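Local coordinates for protein putative aldo/keto reductase (Salmonella enterica subsp. enterica serovar Typhimurium, PDB 4R9O) that probably acts as an NADP-dependent oxidoreductase of the aldo/keto reductase family, at residues Gly14-Arg26 with Phe40-His54. Numbering follows the deposited sequence. Where two conformers were deposited one is given.
Sequences GPEFSRFVMGYWR and FIEEHLDLGVTTVDH
Tyr24 and His44 are turned toward one another by their first torsions: the tyrosine ring swings away from its own carbonyl carbon (chi1 -80°), while the imidazole sits between its backbone N and carbonyl carbon (chi1 72°). The two side chains arrive from opposite directions, and Tyr24 OH hydrogen-bonds to His44 NE2 at 3.0 Å, in the plane of the imidazole. At the other nitrogen, His44 ND1 donates to Val49 O (2.7 Å). The pair illustrates a general principle: an imidazole bonded at both nitrogens is fixed in its rotation and can join three elements, here helix 34-46, the loop that follows it and the end of strand 16-23. Met22 CB lies over one face of this imidazole, and the bent methionine chain carries SD on to the edge of the Phe40 ring, a Met-aromatic contact with 3.8 Å from SD to CZ. Val52 CG1 touches the Tyr24 edge at CE2, whereas the His54 ring runs nearly parallel to the tyrosine but is slid aside so that they barely overlap.

Near the start of the pairing, Ser18 OG accepts the backbone N-H groups of both Thr50 and Thr51 and itself donates to Phe20 O (2.6 Å), three bonds gripping one buried hydroxyl. Thr51 OG1 takes the N-H of Ser18 and also bonds Gln82, while Thr51 CG2 stands 3.6 Å from the centroid of the Phe17 ring, squarely over its face. Parallel strand bonds complete the seam: Met22 N to Thr51 O, Asp53 N to Met22 O and Tyr24 N to Asp53 O. Asp53, salt-bridged to Lys86, reaches close to Tyr58, the probable proton donor. Strand 16-23, helix 34-46 and strand 51-53 thus form a parallel beta-alpha-beta unit of the aldo/keto reductase TIM barrel, leading into its presumed active site.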
# COMPACT_ATOMS: atom_id res chain seq x y z
N GLY C 14 0.59 -13.53 -37.18
CA GLY C 14 -0.02 -12.22 -37.05
C GLY C 14 0.17 -11.33 -38.26
O GLY C 14 0.92 -11.66 -39.18
N PRO C 15 -0.52 -10.18 -38.28
CA PRO C 15 -0.39 -9.26 -39.40
C PRO C 15 0.95 -8.54 -39.39
O PRO C 15 1.68 -8.56 -38.39
CB PRO C 15 -1.54 -8.28 -39.18
CG PRO C 15 -1.69 -8.25 -37.69
CD PRO C 15 -1.42 -9.66 -37.24
N GLU C 16 1.25 -7.88 -40.49
CA GLU C 16 2.43 -7.03 -40.59
C GLU C 16 2.00 -5.58 -40.40
O GLU C 16 1.19 -5.06 -41.17
CB GLU C 16 3.12 -7.24 -41.93
CG GLU C 16 4.42 -6.49 -42.10
CD GLU C 16 5.09 -6.84 -43.42
OE1 GLU C 16 4.97 -6.04 -44.38
OE2 GLU C 16 5.74 -7.91 -43.49
N PHE C 17 2.53 -4.95 -39.35
CA PHE C 17 2.23 -3.55 -39.04
C PHE C 17 3.43 -2.64 -39.27
O PHE C 17 4.56 -3.11 -39.44
CB PHE C 17 1.76 -3.40 -37.59
CG PHE C 17 0.35 -3.86 -37.34
CD1 PHE C 17 -0.47 -4.25 -38.39
CD2 PHE C 17 -0.16 -3.89 -36.05
CE1 PHE C 17 -1.77 -4.67 -38.15
CE2 PHE C 17 -1.46 -4.31 -35.80
CZ PHE C 17 -2.27 -4.70 -36.86
N SER C 18 3.19 -1.34 -39.28
CA SER C 18 4.31 -0.41 -39.19
C SER C 18 4.71 -0.34 -37.71
O SER C 18 3.86 -0.43 -36.84
CB SER C 18 3.94 0.96 -39.77
OG SER C 18 2.84 1.53 -39.09
N ARG C 19 6.00 -0.21 -37.44
CA ARG C 19 6.54 -0.19 -36.08
C ARG C 19 5.96 0.95 -35.24
O ARG C 19 5.82 0.84 -34.02
CB ARG C 19 8.06 -0.08 -36.13
CG ARG C 19 8.75 -0.32 -34.82
CD ARG C 19 10.24 -0.20 -35.00
NE ARG C 19 10.95 -0.61 -33.79
CZ ARG C 19 12.26 -0.56 -33.65
NH1 ARG C 19 13.01 -0.10 -34.65
NH2 ARG C 19 12.82 -0.95 -32.51
N PHE C 20 5.65 2.07 -35.90
CA PHE C 20 4.94 3.16 -35.25
C PHE C 20 3.49 3.18 -35.73
O PHE C 20 3.21 2.96 -36.90
CB PHE C 20 5.63 4.50 -35.53
CG PHE C 20 6.83 4.77 -34.66
CD1 PHE C 20 6.70 5.46 -33.47
CD2 PHE C 20 8.09 4.33 -35.04
CE1 PHE C 20 7.80 5.71 -32.66
CE2 PHE C 20 9.20 4.59 -34.25
CZ PHE C 20 9.06 5.28 -33.05
N VAL C 21 2.58 3.45 -34.80
CA VAL C 21 1.14 3.41 -35.08
C VAL C 21 0.51 4.79 -34.90
O VAL C 21 0.72 5.45 -33.88
CB VAL C 21 0.44 2.39 -34.15
CG1 VAL C 21 -1.08 2.45 -34.31
CG2 VAL C 21 0.97 0.99 -34.42
N MET C 22 -0.26 5.25 -35.89
CA MET C 22 -0.98 6.51 -35.73
C MET C 22 -2.29 6.29 -34.98
O MET C 22 -3.17 5.59 -35.47
CB MET C 22 -1.25 7.17 -37.09
CG MET C 22 -1.83 8.58 -36.97
SD MET C 22 -0.66 9.73 -36.21
CE MET C 22 -1.73 10.62 -35.08
N GLY C 23 -2.41 6.90 -33.80
CA GLY C 23 -3.61 6.77 -32.98
C GLY C 23 -4.59 7.92 -33.20
O GLY C 23 -4.19 9.09 -33.27
N TYR C 24 -5.87 7.60 -33.31
CA TYR C 24 -6.87 8.60 -33.66
C TYR C 24 -7.88 8.90 -32.55
O TYR C 24 -8.96 9.42 -32.81
CB TYR C 24 -7.59 8.18 -34.94
CG TYR C 24 -6.78 8.48 -36.19
CD1 TYR C 24 -6.79 9.76 -36.75
CD2 TYR C 24 -5.99 7.50 -36.80
CE1 TYR C 24 -6.04 10.05 -37.87
CE2 TYR C 24 -5.24 7.79 -37.94
CZ TYR C 24 -5.27 9.07 -38.47
OH TYR C 24 -4.54 9.37 -39.60
N TRP C 25 -7.52 8.61 -31.30
CA TRP C 25 -8.46 8.84 -30.21
C TRP C 25 -8.74 10.32 -29.98
O TRP C 25 -9.80 10.66 -29.46
CB TRP C 25 -7.96 8.17 -28.92
CG TRP C 25 -6.99 8.95 -28.07
CD1 TRP C 25 -7.29 9.71 -26.97
CD2 TRP C 25 -5.57 9.01 -28.22
NE1 TRP C 25 -6.15 10.26 -26.44
CE2 TRP C 25 -5.07 9.84 -27.19
CE3 TRP C 25 -4.67 8.45 -29.12
CZ2 TRP C 25 -3.71 10.13 -27.04
CZ3 TRP C 25 -3.31 8.73 -28.97
CH2 TRP C 25 -2.85 9.56 -27.94
N ARG C 26 -7.83 11.20 -30.40
CA ARG C 26 -7.98 12.65 -30.23
C ARG C 26 -8.47 13.36 -31.49
O ARG C 26 -8.47 14.59 -31.55
CB ARG C 26 -6.64 13.29 -29.81
CG ARG C 26 -6.10 12.83 -28.48
CD ARG C 26 -6.50 13.77 -27.35
NE ARG C 26 -5.72 15.01 -27.37
CZ ARG C 26 -6.19 16.21 -27.05
NH1 ARG C 26 -5.40 17.27 -27.11
NH2 ARG C 26 -7.45 16.35 -26.68
N PHE C 40 -3.51 14.44 -44.15
CA PHE C 40 -2.76 13.97 -42.98
C PHE C 40 -2.46 12.47 -43.05
O PHE C 40 -1.35 12.04 -42.77
CB PHE C 40 -3.51 14.30 -41.68
CG PHE C 40 -2.81 13.81 -40.44
CD1 PHE C 40 -1.68 14.46 -39.97
CD2 PHE C 40 -3.28 12.70 -39.75
CE1 PHE C 40 -1.03 14.02 -38.84
CE2 PHE C 40 -2.64 12.24 -38.61
CZ PHE C 40 -1.51 12.90 -38.15
N ILE C 41 -3.47 11.69 -43.43
CA ILE C 41 -3.30 10.26 -43.65
C ILE C 41 -2.26 10.00 -44.73
O ILE C 41 -1.32 9.24 -44.52
CB ILE C 41 -4.64 9.59 -44.05
CG1 ILE C 41 -5.64 9.65 -42.89
CG2 ILE C 41 -4.41 8.14 -44.48
CD1 ILE C 41 -7.05 9.24 -43.26
N GLU C 42 -2.41 10.67 -45.87
CA GLU C 42 -1.45 10.54 -46.96
C GLU C 42 -0.04 10.90 -46.52
O GLU C 42 0.93 10.31 -46.99
CB GLU C 42 -1.86 11.42 -48.15
CG GLU C 42 -3.07 10.90 -48.90
CD GLU C 42 -3.46 11.79 -50.06
OE1 GLU C 42 -3.00 12.95 -50.10
OE2 GLU C 42 -4.23 11.32 -50.93
N GLU C 43 0.08 11.87 -45.62
CA GLU C 43 1.39 12.32 -45.17
C GLU C 43 2.07 11.32 -44.24
O GLU C 43 3.29 11.13 -44.31
CB GLU C 43 1.29 13.70 -44.49
CG GLU C 43 1.45 14.86 -45.49
CD GLU C 43 1.07 16.21 -44.92
OE1 GLU C 43 0.39 16.25 -43.87
OE2 GLU C 43 1.44 17.24 -45.52
N HIS C 44 1.32 10.66 -43.36
CA HIS C 44 2.00 9.71 -42.48
C HIS C 44 2.19 8.39 -43.23
O HIS C 44 3.14 7.65 -42.97
CB HIS C 44 1.27 9.55 -41.12
CG HIS C 44 -0.03 8.81 -41.14
ND1 HIS C 44 -0.15 7.49 -41.53
CD2 HIS C 44 -1.26 9.18 -40.71
CE1 HIS C 44 -1.41 7.10 -41.38
NE2 HIS C 44 -2.10 8.10 -40.88
N LEU C 45 1.33 8.13 -44.20
CA LEU C 45 1.48 7.00 -45.12
C LEU C 45 2.81 7.08 -45.86
O LEU C 45 3.54 6.10 -45.97
CB LEU C 45 0.31 7.00 -46.11
CG LEU C 45 -0.44 5.71 -46.48
CD1 LEU C 45 -0.50 4.74 -45.33
CD2 LEU C 45 -1.85 6.06 -46.94
N ASP C 46 3.12 8.28 -46.37
CA ASP C 46 4.37 8.57 -47.06
C ASP C 46 5.59 8.32 -46.19
O ASP C 46 6.65 7.94 -46.70
CB ASP C 46 4.39 10.02 -47.53
CG ASP C 46 3.69 10.21 -48.86
OD1 ASP C 46 3.77 9.29 -49.70
OD2 ASP C 46 3.08 11.28 -49.05
N LEU C 47 5.45 8.54 -44.89
CA LEU C 47 6.55 8.31 -43.96
C LEU C 47 6.65 6.84 -43.56
O LEU C 47 7.60 6.45 -42.87
CB LEU C 47 6.39 9.19 -42.72
CG LEU C 47 6.24 10.69 -42.98
CD1 LEU C 47 6.16 11.47 -41.67
CD2 LEU C 47 7.37 11.21 -43.86
N GLY C 48 5.68 6.03 -43.98
CA GLY C 48 5.71 4.61 -43.68
C GLY C 48 4.80 4.17 -42.54
O GLY C 48 4.81 3.01 -42.14
N VAL C 49 4.01 5.10 -42.02
CA VAL C 49 3.06 4.78 -40.96
C VAL C 49 1.75 4.27 -41.57
O VAL C 49 0.92 5.06 -42.01
CB VAL C 49 2.78 5.99 -40.05
CG1 VAL C 49 1.80 5.60 -38.93
CG2 VAL C 49 4.08 6.54 -39.49
N THR C 50 1.58 2.95 -41.60
CA THR C 50 0.42 2.36 -42.25
C THR C 50 -0.65 1.85 -41.27
O THR C 50 -1.82 1.71 -41.64
CB THR C 50 0.84 1.19 -43.16
OG1 THR C 50 1.48 0.17 -42.37
CG2 THR C 50 1.81 1.68 -44.24
N THR C 51 -0.25 1.55 -40.04
CA THR C 51 -1.19 1.02 -39.06
C THR C 51 -1.86 2.14 -38.26
O THR C 51 -1.18 3.04 -37.76
CB THR C 51 -0.51 0.05 -38.07
OG1 THR C 51 0.31 -0.88 -38.79
CG2 THR C 51 -1.57 -0.70 -37.29
N VAL C 52 -3.18 2.08 -38.14
CA VAL C 52 -3.92 3.14 -37.46
C VAL C 52 -4.83 2.54 -36.38
O VAL C 52 -5.39 1.45 -36.52
CB VAL C 52 -4.77 3.99 -38.44
CG1 VAL C 52 -3.87 4.68 -39.49
CG2 VAL C 52 -5.82 3.13 -39.12
N ASP C 53 -4.95 3.27 -35.28
CA ASP C 53 -5.61 2.73 -34.10
C ASP C 53 -6.87 3.53 -33.76
O ASP C 53 -6.82 4.74 -33.58
CB ASP C 53 -4.64 2.72 -32.92
CG ASP C 53 -5.26 2.14 -31.67
OD1 ASP C 53 -5.29 0.89 -31.55
OD2 ASP C 53 -5.72 2.93 -30.82
N HIS C 54 -8.00 2.82 -33.70
CA HIS C 54 -9.32 3.40 -33.42
C HIS C 54 -10.02 2.68 -32.27
O HIS C 54 -9.52 1.67 -31.78
CB HIS C 54 -10.21 3.33 -34.67
CG HIS C 54 -9.85 4.34 -35.72
ND1 HIS C 54 -10.36 5.62 -35.71
CD2 HIS C 54 -9.03 4.26 -36.79
CE1 HIS C 54 -9.86 6.29 -36.75
NE2 HIS C 54 -9.05 5.49 -37.41